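Local coordinates for FERM, RhoGEF and pleckstrin domain protein 2 (Danio rerio, PDB 6D21), which probably acts as a guanine nucleotide exchange factor that activates RAC1 in actin remodelling, this chain being its FERM domain, at residues Asp25-Leu28 with Leu29-Asp32; Met146-Leu150 with Pro151-His155; Phe225-Ser228 with Lys229-Lys232; Thr96-Leu99 with Phe100-Ile104; Leu186-Phe189 with Gly190-Phe193. All coordinates share one frame; numbering follows the deposited sequence.

Contact 1. Residues Asp25-Leu28 with Leu29-Asp32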
loop_
_atom_site.group_PDB
_atom_site.type_symbol
_atom_site.label_atom_id
_atom_site.label_comp_id
_atom_site.label_asym_id
_atom_site.label_seq_id
_atom_site.Cartn_x
_atom_site.Cartn_y
_atom_site.Cartn_z
ATOM N N ASP A 25 8.911 -2.091 -21.851
ATOM C CA ASP A 25 9.062 -2.758 -20.566
ATOM C C ASP A 25 8.074 -2.160 -19.563
ATOM O O ASP A 25 7.336 -1.228 -19.883
ATOM C CB ASP A 25 10.514 -2.631 -20.082
ATOM C CG ASP A 25 10.962 -1.179 -19.904
ATOM O OD1 ASP A 25 10.111 -0.283 -19.740
ATOM O OD2 ASP A 25 12.190 -0.936 -19.953
ATOM N N GLY A 26 8.053 -2.684 -18.349
ATOM C CA GLY A 26 7.239 -2.071 -17.321
ATOM C C GLY A 26 7.828 -0.727 -16.917
ATOM O O GLY A 26 7.099 0.195 -16.537
ATOM N N GLN A 27 9.154 -0.612 -17.023
ATOM C CA GLN A 27 9.866 0.574 -16.548
ATOM C C GLN A 27 9.497 1.825 -17.354
ATOM O O GLN A 27 9.406 2.917 -16.805
ATOM C CB GLN A 27 11.378 0.354 -16.615
ATOM C CG GLN A 27 12.183 1.501 -15.981
ATOM C CD GLN A 27 11.803 1.735 -14.522
ATOM O OE1 GLN A 27 11.952 0.848 -13.684
ATOM N NE2 GLN A 27 11.297 2.926 -14.220
ATOM N N LEU A 28 9.291 1.645 -18.656
ATOM C CA LEU A 28 8.904 2.736 -19.548
ATOM C C LEU A 28 7.554 3.328 -19.132
ATOM O O LEU A 28 7.404 4.550 -19.057
ATOM C CB LEU A 28 8.859 2.249 -21.006
ATOM C CG LEU A 28 8.663 3.266 -22.132
ATOM C CD1 LEU A 28 9.682 4.401 -22.061
ATOM C CD2 LEU A 28 8.731 2.558 -23.463
ATOM N N LEU A 29 6.578 2.468 -18.845
ATOM C CA LEU A 29 5.273 2.937 -18.399
ATOM C C LEU A 29 5.373 3.667 -17.047
ATOM O O LEU A 29 4.760 4.716 -16.856
ATOM C CB LEU A 29 4.294 1.771 -18.300
ATOM C CG LEU A 29 2.892 2.112 -17.790
ATOM C CD1 LEU A 29 2.210 3.117 -18.732
ATOM C CD2 LEU A 29 2.061 0.843 -17.643
ATOM N N LEU A 30 6.127 3.091 -16.109
ATOM C CA LEU A 30 6.370 3.725 -14.808
ATOM C C LEU A 30 6.971 5.107 -14.969
ATOM O O LEU A 30 6.525 6.069 -14.326
ATOM C CB LEU A 30 7.302 2.872 -13.941
ATOM C CG LEU A 30 6.759 1.690 -13.130
ATOM C CD1 LEU A 30 7.877 0.698 -12.850
ATOM C CD2 LEU A 30 6.149 2.156 -11.820
ATOM N N SER A 31 7.990 5.204 -15.820
ATOM C CA SER A 31 8.654 6.482 -16.051
ATOM C C SER A 31 7.709 7.511 -16.656
ATOM O O SER A 31 7.699 8.663 -16.231
ATOM C CB SER A 31 9.872 6.302 -16.963
ATOM O OG SER A 31 10.829 5.478 -16.318
ATOM N N ASP A 32 6.924 7.096 -17.648
ATOM C CA ASP A 32 5.966 7.991 -18.279
ATOM C C ASP A 32 4.893 8.457 -17.292
ATOM O O ASP A 32 4.463 9.611 -17.341
ATOM C CB ASP A 32 5.312 7.316 -19.490
ATOM C CG ASP A 32 6.261 7.184 -20.667
ATOM O OD1 ASP A 32 7.365 7.779 -20.621
ATOM O OD2 ASP A 32 5.904 6.490 -21.643
#
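Gln27 and Leu30 meet at about a right angle on the first turn of helix 26-36, the helix of the ubiquitin-like N-terminal lobe of the FERM domain. With CG anti to its backbone N and the chain bent at chi2 (57°), Gln27 carries its amide forward along the helix: NE2 comes 4.0 Å from Leu30 CB, and OE1 lies 4.2 Å from Leu30 CD1. Ser31 turns OG back beside its own backbone N, and OG donates to Gln27 O at 3.0 Å. Ser31 N also donates to Gln27 O, at 2.9 Å, from the opposite face of the carbonyl plane. One residue earlier in the helix, Leu30 N bonds to Gly26 O at 3.1 Å.

Asp25 is the N-cap, its OD1 accepting from Leu28 N, although the modelled separation is so short that the exact length is doubtful. Leu29 extends instead toward Tyr18, Leu20 and Leu47, joining the helix to its sheet, while Asp32 forms a salt bridge with Arg35. Chemically, the Asp25 carboxylate caps an amide of the opening turn and would be expected to interact well with the positive end of the helix dipole, while Gln27 O, gripped by two donors, ties the serine hydroxyl down to the backbone.

Contact 2. Residues Met146-Leu150 with Pro151-His155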
loop_
_atom_site.group_PDB
_atom_site.type_symbol
_atom_site.label_atom_id
_atom_site.label_comp_id
_atom_site.label_asym_id
_atom_site.label_seq_id
_atom_site.Cartn_x
_atom_site.Cartn_y
_atom_site.Cartn_z
ATOM N N MET A 146 -22.284 11.699 -0.814
ATOM C CA MET A 146 -21.782 11.404 -2.158
ATOM C C MET A 146 -20.330 10.938 -2.208
ATOM O O MET A 146 -19.829 10.605 -3.279
ATOM C CB MET A 146 -21.944 12.633 -3.051
ATOM C CG MET A 146 -23.397 13.002 -3.304
ATOM S SD MET A 146 -24.355 11.668 -4.061
ATOM C CE MET A 146 -23.556 11.532 -5.659
ATOM N N ASN A 147 -19.656 10.918 -1.061
ATOM C CA ASN A 147 -18.301 10.376 -0.972
ATOM C C ASN A 147 -18.182 9.310 0.113
ATOM O O ASN A 147 -18.541 9.545 1.263
ATOM C CB ASN A 147 -17.293 11.491 -0.693
ATOM C CG ASN A 147 -17.219 12.503 -1.808
ATOM O OD1 ASN A 147 -16.290 12.480 -2.617
ATOM N ND2 ASN A 147 -18.199 13.402 -1.860
ATOM N N LYS A 148 -17.661 8.144 -0.236
ATOM C CA LYS A 148 -17.487 7.117 0.769
ATOM C C LYS A 148 -16.023 7.037 1.191
ATOM O O LYS A 148 -15.137 6.875 0.364
ATOM C CB LYS A 148 -17.996 5.769 0.253
ATOM C CG LYS A 148 -17.958 4.681 1.308
ATOM C CD LYS A 148 -18.773 3.474 0.900
ATOM C CE LYS A 148 -19.524 2.916 2.103
ATOM N NZ LYS A 148 -19.310 1.453 2.249
ATOM N N LEU A 149 -15.782 7.199 2.487
ATOM C CA LEU A 149 -14.429 7.181 3.038
ATOM C C LEU A 149 -14.193 5.933 3.872
ATOM O O LEU A 149 -13.065 5.455 3.990
ATOM C CB LEU A 149 -14.195 8.420 3.894
ATOM C CG LEU A 149 -14.507 9.728 3.184
ATOM C CD1 LEU A 149 -14.705 10.859 4.172
ATOM C CD2 LEU A 149 -13.382 10.037 2.223
ATOM N N LEU A 150 -15.270 5.411 4.456
ATOM C CA LEU A 150 -15.201 4.250 5.342
ATOM C C LEU A 150 -16.074 3.125 4.802
ATOM O O LEU A 150 -17.111 3.388 4.222
ATOM C CB LEU A 150 -15.654 4.633 6.771
ATOM C CG LEU A 150 -14.912 5.805 7.413
ATOM C CD1 LEU A 150 -15.297 5.982 8.886
ATOM C CD2 LEU A 150 -13.422 5.581 7.280
ATOM N N PRO A 151 -15.662 1.869 5.004
ATOM C CA PRO A 151 -16.447 0.733 4.508
ATOM C C PRO A 151 -17.886 0.730 5.065
ATOM O O PRO A 151 -18.823 0.518 4.305
ATOM C CB PRO A 151 -15.654 -0.481 4.997
ATOM C CG PRO A 151 -14.239 0.030 5.190
ATOM C CD PRO A 151 -14.385 1.458 5.624
ATOM N N CYS A 152 -18.050 0.985 6.363
ATOM C CA CYS A 152 -19.369 1.104 6.989
ATOM C C CYS A 152 -19.520 2.500 7.568
ATOM O O CYS A 152 -19.424 2.695 8.775
ATOM C CB CYS A 152 -19.562 0.070 8.097
ATOM S SG CYS A 152 -19.654 -1.656 7.572
ATOM N N GLN A 153 -19.769 3.469 6.703
ATOM C CA GLN A 153 -19.664 4.871 7.080
ATOM C C GLN A 153 -20.903 5.476 7.755
ATOM O O GLN A 153 -20.791 6.415 8.546
ATOM C CB GLN A 153 -19.313 5.653 5.823
ATOM C CG GLN A 153 -19.476 7.131 5.877
ATOM C CD GLN A 153 -18.853 7.766 4.657
ATOM O OE1 GLN A 153 -17.761 7.380 4.250
ATOM N NE2 GLN A 153 -19.555 8.709 4.045
ATOM N N GLU A 154 -22.083 4.953 7.448
ATOM C CA GLU A 154 -23.310 5.625 7.855
ATOM C C GLU A 154 -23.373 5.983 9.343
ATOM O O GLU A 154 -23.672 7.126 9.683
ATOM C CB GLU A 154 -24.529 4.779 7.499
ATOM C CG GLU A 154 -25.816 5.542 7.605
ATOM C CD GLU A 154 -27.049 4.662 7.413
ATOM O OE1 GLU A 154 -26.916 3.486 7.009
ATOM O OE2 GLU A 154 -28.149 5.153 7.688
ATOM N N HIS A 155 -23.084 5.028 10.224
ATOM C CA HIS A 155 -23.264 5.269 11.660
ATOM C C HIS A 155 -22.082 6.011 12.298
ATOM O O HIS A 155 -22.085 6.292 13.498
ATOM C CB HIS A 155 -23.488 3.949 12.398
ATOM C CG HIS A 155 -22.254 3.114 12.504
ATOM N ND1 HIS A 155 -21.779 2.356 11.455
ATOM C CD2 HIS A 155 -21.387 2.931 13.527
ATOM C CE1 HIS A 155 -20.666 1.744 11.829
ATOM N NE2 HIS A 155 -20.414 2.069 13.086
#
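The flat amide of Gln153 meets the backbone of Asn147-Leu150 through bonds that lie in its own plane, and none of those bonds rises from a face; the pairing lies in the loop between helices 137-146 and 157-164 of the all-helical central FERM lobe. OE1 accepts from Leu149 N at 2.7 Å, almost straight at 172°, and from Leu150 N at 3.2 Å; both donors lie in the carbonyl plane. At the other end of the group, NE2 donates a hydrogen bond to Asn147 O at 3.1 Å, the acceptor lying only 11° out of the amide plane.

The backbone at Lys148 is extended, which brings the carbonyl before it and the N-H after it to the same side. The amide therefore pairs with them much as the backbone of a neighbouring strand would. Gln153 reaches this place because CG is anti to its backbone N (chi1 165°) and the chain stays extended beyond. Its NE2 is also bonded to Gln157 OE1, which ties the loop to the next helix.

The Lys148 and Gln153 side chains run antiparallel to one another. Lys148 NZ is modelled implausibly near Pro151 O, so that bond is doubtful. Leu149 and Leu150 are buried: Leu149 packs on Ala124, Val128 and Leu144, and Leu150 on Leu108 and Ala120, so the amide bonds to the backbone N-H groups of two residues whose side chains pack into the core. Beside it, Leu150 CB rests 3.9 Å from Gln153 CB and 3.6 Å from Pro151 CD.

Contact 3. Residues Phe225-Ser228 with Lys229-Lys232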
loop_
_atom_site.group_PDB
_atom_site.type_symbol
_atom_site.label_atom_id
_atom_site.label_comp_id
_atom_site.label_asym_id
_atom_site.label_seq_id
_atom_site.Cartn_x
_atom_site.Cartn_y
_atom_site.Cartn_z
ATOM N N PHE A 225 10.704 -9.764 12.947
ATOM C CA PHE A 225 12.105 -10.128 12.728
ATOM C C PHE A 225 12.810 -9.034 11.953
ATOM O O PHE A 225 12.597 -8.873 10.745
ATOM C CB PHE A 225 12.205 -11.462 11.985
ATOM C CG PHE A 225 11.395 -12.555 12.621
ATOM C CD1 PHE A 225 11.769 -13.087 13.843
ATOM C CD2 PHE A 225 10.242 -13.033 12.010
ATOM C CE1 PHE A 225 11.019 -14.095 14.448
ATOM C CE2 PHE A 225 9.485 -14.038 12.608
ATOM C CZ PHE A 225 9.876 -14.565 13.829
ATOM N N ASN A 226 13.632 -8.265 12.657
ATOM C CA ASN A 226 14.374 -7.179 12.044
ATOM C C ASN A 226 15.358 -7.725 11.043
ATOM O O ASN A 226 15.780 -8.877 11.157
ATOM C CB ASN A 226 15.109 -6.357 13.098
ATOM C CG ASN A 226 14.176 -5.749 14.111
ATOM O OD1 ASN A 226 13.280 -4.978 13.763
ATOM N ND2 ASN A 226 14.360 -6.110 15.376
ATOM N N TRP A 227 15.726 -6.901 10.066
ATOM C CA TRP A 227 16.711 -7.314 9.072
ATOM C C TRP A 227 17.989 -7.814 9.723
ATOM O O TRP A 227 18.585 -8.785 9.257
ATOM C CB TRP A 227 17.054 -6.171 8.124
ATOM C CG TRP A 227 15.911 -5.625 7.352
ATOM C CD1 TRP A 227 15.459 -4.340 7.374
ATOM C CD2 TRP A 227 15.064 -6.337 6.437
ATOM N NE1 TRP A 227 14.390 -4.200 6.521
ATOM C CE2 TRP A 227 14.125 -5.411 5.938
ATOM C CE3 TRP A 227 15.011 -7.660 5.990
ATOM C CZ2 TRP A 227 13.146 -5.765 5.009
ATOM C CZ3 TRP A 227 14.029 -8.011 5.068
ATOM C CH2 TRP A 227 13.115 -7.070 4.588
ATOM N N SER A 228 18.409 -7.140 10.794
ATOM C CA SER A 228 19.646 -7.495 11.494
ATOM C C SER A 228 19.595 -8.918 12.055
ATOM O O SER A 228 20.632 -9.572 12.207
ATOM C CB SER A 228 19.927 -6.509 12.631
ATOM O OG SER A 228 18.889 -6.564 13.598
ATOM N N LYS A 229 18.386 -9.389 12.363
ATOM C CA LYS A 229 18.207 -10.726 12.923
ATOM C C LYS A 229 18.017 -11.806 11.862
ATOM O O LYS A 229 18.023 -12.991 12.179
ATOM C CB LYS A 229 17.021 -10.746 13.885
ATOM C CG LYS A 229 17.192 -9.812 15.070
ATOM C CD LYS A 229 15.983 -9.847 15.995
ATOM C CE LYS A 229 16.347 -9.346 17.391
ATOM N NZ LYS A 229 17.767 -9.643 17.757
ATOM N N ILE A 230 17.839 -11.403 10.608
ATOM C CA ILE A 230 17.611 -12.368 9.537
ATOM C C ILE A 230 18.904 -12.715 8.802
ATOM O O ILE A 230 19.535 -11.845 8.202
ATOM C CB ILE A 230 16.570 -11.851 8.522
ATOM C CG1 ILE A 230 15.217 -11.659 9.213
ATOM C CG2 ILE A 230 16.454 -12.818 7.334
ATOM C CD1 ILE A 230 14.182 -10.910 8.395
ATOM N N ARG A 231 19.286 -13.991 8.851
ATOM C CA ARG A 231 20.443 -14.485 8.109
ATOM C C ARG A 231 20.130 -14.717 6.628
ATOM O O ARG A 231 20.893 -14.306 5.758
ATOM C CB ARG A 231 20.965 -15.780 8.725
ATOM C CG ARG A 231 22.357 -16.145 8.239
ATOM C CD ARG A 231 22.801 -17.509 8.735
ATOM N NE ARG A 231 22.284 -18.584 7.894
ATOM C CZ ARG A 231 22.754 -18.881 6.686
ATOM N NH1 ARG A 231 23.750 -18.175 6.163
ATOM N NH2 ARG A 231 22.222 -19.882 5.996
ATOM N N LYS A 232 19.006 -15.371 6.345
ATOM C CA LYS A 232 18.664 -15.727 4.968
ATOM C C LYS A 232 17.157 -15.907 4.771
ATOM O O LYS A 232 16.451 -16.373 5.667
ATOM C CB LYS A 232 19.406 -17.011 4.549
ATOM C CG LYS A 232 18.979 -17.552 3.185
ATOM C CD LYS A 232 19.883 -18.666 2.653
ATOM C CE LYS A 232 19.341 -19.186 1.320
ATOM N NZ LYS A 232 20.292 -20.073 0.595
#
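Ile230 packs against Phe225 and Trp227 on the inner side of a tight 3-10 turn. This is the compact half of the contact. Ile230 CG1 lies beside its own backbone N (chi1 -63°), which sends CD1 back over the preceding residues: CD1 is 4.1 Å from Trp227 CE3, meeting the indole obliquely, and CG1 is 4.1 Å from Phe225 CB. The Ile230 and Trp227 side chains run alongside in the same direction. Ile230 CG1 also comes within 3.4 Å of Asn226 O. With an alanine in its place, the gap between Phe225 CB and the indole would probably be left unfilled and the six-membered ring would lose a neighbour.

Two successive backbone bonds close the turn, Lys229 N to Asn226 O at 2.9 Å and Ile230 N to Trp227 O at 3.0 Å. Asn226 N is buried without a partner.

The outer half is looser. Ser228 and Lys229 are exposed, and the Asn226 and Lys229 side chains merely run alongside each other, Asn226 ND2 being 4.1 Å from Lys229 CD.

The turn joins strands 220-226 and 230-236, the two outermost of the PH-like sheet. Phe225 packs on Val215 and Leu244, Trp227 NE1 bonds to His210 O, its indole meets His277 of helix 263-281 edge-to-face, and Arg231 and Lys232 face Lys243 as a classic beta bulge.

Contact 4. Residues Thr96-Leu99 with Phe100-Ile104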
loop_
_atom_site.group_PDB
_atom_site.type_symbol
_atom_site.label_atom_id
_atom_site.label_comp_id
_atom_site.label_asym_id
_atom_site.label_seq_id
_atom_site.Cartn_x
_atom_site.Cartn_y
_atom_site.Cartn_z
ATOM N N THR A 96 4.335 14.425 -2.753
ATOM C CA THR A 96 4.564 13.044 -2.338
ATOM C C THR A 96 3.737 12.716 -1.111
ATOM O O THR A 96 3.159 11.640 -1.023
ATOM C CB THR A 96 6.060 12.769 -2.015
ATOM O OG1 THR A 96 6.866 13.266 -3.076
ATOM C CG2 THR A 96 6.316 11.271 -1.863
ATOM N N ARG A 97 3.703 13.644 -0.149
ATOM C CA ARG A 97 2.906 13.458 1.066
ATOM C C ARG A 97 1.427 13.395 0.724
ATOM O O ARG A 97 0.694 12.654 1.342
ATOM C CB ARG A 97 3.156 14.582 2.078
ATOM C CG ARG A 97 4.570 14.562 2.671
ATOM C CD ARG A 97 4.710 15.524 3.861
ATOM N NE ARG A 97 4.398 16.905 3.504
ATOM C CZ ARG A 97 5.310 17.792 3.126
ATOM N NH1 ARG A 97 6.586 17.441 3.062
ATOM N NH2 ARG A 97 4.952 19.032 2.834
ATOM N N TYR A 98 1.004 14.203 -0.246
ATOM C CA TYR A 98 -0.363 14.152 -0.759
ATOM C C TYR A 98 -0.713 12.756 -1.289
ATOM O O TYR A 98 -1.746 12.175 -0.932
ATOM C CB TYR A 98 -0.539 15.206 -1.858
ATOM C CG TYR A 98 -1.855 15.139 -2.608
ATOM C CD1 TYR A 98 -3.072 15.178 -1.931
ATOM C CD2 TYR A 98 -1.883 15.088 -4.006
ATOM C CE1 TYR A 98 -4.293 15.141 -2.627
ATOM C CE2 TYR A 98 -3.103 15.060 -4.716
ATOM C CZ TYR A 98 -4.297 15.086 -4.022
ATOM O OH TYR A 98 -5.490 15.043 -4.724
ATOM N N LEU A 99 0.184 12.201 -2.102
ATOM C CA LEU A 99 -0.026 10.868 -2.658
ATOM C C LEU A 99 -0.096 9.838 -1.562
ATOM O O LEU A 99 -0.938 8.926 -1.619
ATOM C CB LEU A 99 1.073 10.501 -3.660
ATOM C CG LEU A 99 1.056 11.231 -5.015
ATOM C CD1 LEU A 99 2.010 10.566 -6.007
ATOM C CD2 LEU A 99 -0.347 11.269 -5.611
ATOM N N PHE A 100 0.760 9.959 -0.547
ATOM C CA PHE A 100 0.657 9.019 0.571
ATOM C C PHE A 100 -0.664 9.156 1.322
ATOM O O PHE A 100 -1.256 8.150 1.698
ATOM C CB PHE A 100 1.835 9.175 1.544
ATOM C CG PHE A 100 2.966 8.251 1.238
ATOM C CD1 PHE A 100 3.902 8.588 0.283
ATOM C CD2 PHE A 100 3.060 7.015 1.867
ATOM C CE1 PHE A 100 4.942 7.715 -0.054
ATOM C CE2 PHE A 100 4.117 6.145 1.556
ATOM C CZ PHE A 100 5.051 6.502 0.585
ATOM N N SER A 101 -1.154 10.377 1.528
ATOM C CA SER A 101 -2.462 10.521 2.174
ATOM C C SER A 101 -3.595 9.885 1.318
ATOM O O SER A 101 -4.546 9.328 1.854
ATOM C CB SER A 101 -2.774 11.997 2.479
ATOM O OG SER A 101 -3.087 12.737 1.325
ATOM N N LEU A 102 -3.465 9.944 -0.002
ATOM C CA LEU A 102 -4.424 9.278 -0.895
ATOM C C LEU A 102 -4.290 7.768 -0.837
ATOM O O LEU A 102 -5.261 7.055 -1.045
ATOM C CB LEU A 102 -4.241 9.732 -2.345
ATOM C CG LEU A 102 -4.582 11.189 -2.651
ATOM C CD1 LEU A 102 -4.215 11.518 -4.097
ATOM C CD2 LEU A 102 -6.056 11.455 -2.377
ATOM N N GLN A 103 -3.089 7.273 -0.582
ATOM C CA GLN A 103 -2.924 5.825 -0.405
ATOM C C GLN A 103 -3.644 5.359 0.868
ATOM O O GLN A 103 -4.289 4.306 0.908
ATOM C CB GLN A 103 -1.439 5.463 -0.333
ATOM C CG GLN A 103 -1.165 3.962 -0.095
ATOM C CD GLN A 103 -1.524 3.138 -1.312
ATOM O OE1 GLN A 103 -0.997 3.357 -2.404
ATOM N NE2 GLN A 103 -2.447 2.215 -1.139
ATOM N N ILE A 104 -3.497 6.132 1.936
ATOM C CA ILE A 104 -4.231 5.848 3.175
ATOM C C ILE A 104 -5.736 5.910 2.937
ATOM O O ILE A 104 -6.500 5.077 3.423
ATOM C CB ILE A 104 -3.820 6.857 4.287
ATOM C CG1 ILE A 104 -2.348 6.648 4.647
ATOM C CG2 ILE A 104 -4.696 6.684 5.514
ATOM C CD1 ILE A 104 -1.724 7.861 5.320
#
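Tyr98 and Leu102 carry the apolar contact, one helical turn apart on helix 94-110 of the central FERM lobe. Tyr98 holds CG anti to its backbone N (chi1 172°), swinging the ring forward so that one face receives Leu102 CD1. That methyl makes a CH-pi contact, 3.9 Å from the ring centroid and 22° off the normal, and is nearest to Tyr98 CZ at 3.6 Å. Leu99 CD2 adds a looser touch, 4.2 Å from Leu102 CD1. A lysine in place of Tyr98 is likely to strip this methyl of its aromatic face and leave it against a flexible chain.

Among the polar contacts, Tyr98 O takes two donors, Leu102 N at 3.0 Å and Ser101 OG at 2.7 Å; Ser101 OG has a further, weak bond to Asp176 of helix 172-183.

A third kind of contact is at the ring edge: Thr96 O sits at the edge of the Phe100 ring, in its plane, 3.4 Å from CD1 of Phe100, while Thr96 OG1 bonds to Glu41 of the N-terminal lobe. Phe100 itself meets Phe45 of that lobe.

The chemistry thus divides round the helix: the buried serine hydroxyl is satisfied by the backbone of its own helix, and the aromatic Phe100 faces the interface between the two lobes.

Contact 5. Residues Leu186-Phe189 with Gly190-Phe193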
loop_
_atom_site.group_PDB
_atom_site.type_symbol
_atom_site.label_atom_id
_atom_site.label_comp_id
_atom_site.label_asym_id
_atom_site.label_seq_id
_atom_site.Cartn_x
_atom_site.Cartn_y
_atom_site.Cartn_z
ATOM N N LEU A 186 -0.298 3.450 13.369
ATOM C CA LEU A 186 -1.223 2.321 13.429
ATOM C C LEU A 186 -0.530 1.025 13.051
ATOM O O LEU A 186 0.301 0.991 12.146
ATOM C CB LEU A 186 -2.418 2.549 12.504
ATOM C CG LEU A 186 -3.187 3.831 12.833
ATOM C CD1 LEU A 186 -4.279 4.067 11.794
ATOM C CD2 LEU A 186 -3.775 3.744 14.268
ATOM N N GLU A 187 -0.901 -0.043 13.741
ATOM C CA GLU A 187 -0.306 -1.351 13.527
ATOM C C GLU A 187 -0.464 -1.839 12.094
ATOM O O GLU A 187 0.425 -2.506 11.555
ATOM C CB GLU A 187 -0.932 -2.360 14.492
ATOM C CG GLU A 187 -0.280 -3.719 14.510
ATOM C CD GLU A 187 -0.930 -4.643 15.523
ATOM O OE1 GLU A 187 -0.260 -4.998 16.512
ATOM O OE2 GLU A 187 -2.115 -5.004 15.335
ATOM N N MET A 188 -1.591 -1.504 11.464
ATOM C CA MET A 188 -1.856 -1.987 10.117
ATOM C C MET A 188 -1.373 -1.067 8.979
ATOM O O MET A 188 -1.604 -1.365 7.809
ATOM C CB MET A 188 -3.357 -2.237 9.944
ATOM C CG MET A 188 -3.843 -3.388 10.807
ATOM S SD MET A 188 -3.122 -4.930 10.193
ATOM C CE MET A 188 -4.093 -5.154 8.703
ATOM N N PHE A 189 -0.747 0.052 9.317
ATOM C CA PHE A 189 -0.250 0.981 8.311
ATOM C C PHE A 189 0.801 0.323 7.425
ATOM O O PHE A 189 1.801 -0.186 7.924
ATOM C CB PHE A 189 0.343 2.226 8.968
ATOM C CG PHE A 189 1.035 3.166 7.992
ATOM C CD1 PHE A 189 0.305 3.871 7.044
ATOM C CD2 PHE A 189 2.409 3.333 8.024
ATOM C CE1 PHE A 189 0.938 4.732 6.153
ATOM C CE2 PHE A 189 3.051 4.201 7.135
ATOM C CZ PHE A 189 2.315 4.897 6.212
ATOM N N GLY A 190 0.571 0.344 6.115
ATOM C CA GLY A 190 1.518 -0.221 5.157
ATOM C C GLY A 190 1.488 -1.746 5.117
ATOM O O GLY A 190 2.234 -2.372 4.372
ATOM N N VAL A 191 0.609 -2.357 5.905
ATOM C CA VAL A 191 0.606 -3.818 6.004
ATOM C C VAL A 191 -0.142 -4.486 4.828
ATOM O O VAL A 191 -1.263 -4.092 4.479
ATOM C CB VAL A 191 -0.010 -4.269 7.349
ATOM C CG1 VAL A 191 -0.259 -5.767 7.364
ATOM C CG2 VAL A 191 0.889 -3.856 8.505
ATOM N N ARG A 192 0.496 -5.474 4.205
ATOM C CA ARG A 192 -0.172 -6.314 3.211
ATOM C C ARG A 192 0.036 -7.792 3.540
ATOM O O ARG A 192 1.160 -8.294 3.503
ATOM C CB ARG A 192 0.323 -6.010 1.794
ATOM C CG ARG A 192 -0.396 -4.825 1.125
ATOM C CD ARG A 192 0.312 -3.558 1.481
ATOM N NE ARG A 192 -0.230 -2.348 0.865
ATOM C CZ ARG A 192 -1.092 -1.522 1.453
ATOM N NH1 ARG A 192 -1.557 -1.778 2.679
ATOM N NH2 ARG A 192 -1.472 -0.424 0.816
ATOM N N PHE A 193 -1.062 -8.479 3.843
ATOM C CA PHE A 193 -1.007 -9.856 4.319
ATOM C C PHE A 193 -0.728 -10.855 3.210
ATOM O O PHE A 193 -1.261 -10.751 2.114
ATOM C CB PHE A 193 -2.318 -10.247 5.015
ATOM C CG PHE A 193 -2.480 -9.673 6.398
ATOM C CD1 PHE A 193 -1.385 -9.209 7.113
ATOM C CD2 PHE A 193 -3.732 -9.604 6.984
ATOM C CE1 PHE A 193 -1.537 -8.698 8.389
ATOM C CE2 PHE A 193 -3.889 -9.090 8.255
ATOM C CZ PHE A 193 -2.791 -8.630 8.957
HETATM O O HOH W 1 -2.957 -1.154 5.300
#
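Met188 to Val191 form a type II beta turn that overlaps the type I turn from Leu186 to Phe189, sharing Met188 and Phe189 with it, in the linker between helix 172-183 of the central lobe and strand 194-197 of the PH-like sheet. Val191 N donates to Met188 O at 3.1 Å and closes the turn. Gly190 has a positive phi of 76°; a beta carbon there would clash with Phe189 O, so glycine suits the position. The Phe189 ring lies with one face over Gly190 CA and also meets Phe84 edge-to-face.

Met188 is folded, with CG beside its backbone N and bends at chi2 and chi3, which brings its methyl up to Phe193. Met188 CE is 3.7 Å from Phe193 CZ, and SD lies 4.9 Å from the ring centroid in an oblique Met-aromatic contact, the two side chains crossing at about a right angle. Val191 CG1 completes the cluster, 4.1 Å from Met188 CE.

On the polar side, Arg192 NH1 donates to Val191 O at 2.9 Å in the guanidinium plane. A water donates to Met188 O at 2.9 Å and accepts a weak bond from NH1, while NH2 forms a salt bridge with Asp107 of helix 94-110. The guanidinium thus divides its donors between a backbone carbonyl, a weakly bound water and the Asp107 carboxylate, linking the turn to the helix and probably offsetting its charge there.

From the N terminus, contact 1 opens helix 26-36 of the ubiquitin-like lobe. Contact 4 follows on helix 94-110; contact 2 closes the loop between helices 137-146 and 157-164, contact 5 lies in the linker to the PH-like lobe, and contact 3 closes the turn between strands 220-226 and 230-236. All lie in series, none nesting or crossing. Contacts 4 and 5 touch: Gln103 NE2 is 3.4 Å from Arg192 NH2, and Ile104 CG1 is 4.1 Å from Phe189 CE1. That packing joins the linker to helix 94-110. Contact 1 touches none of the others; its nearest is contact 4, centres about 21 Å apart, and contacts 2 and 3 are farthest apart, about 40 Å between centres.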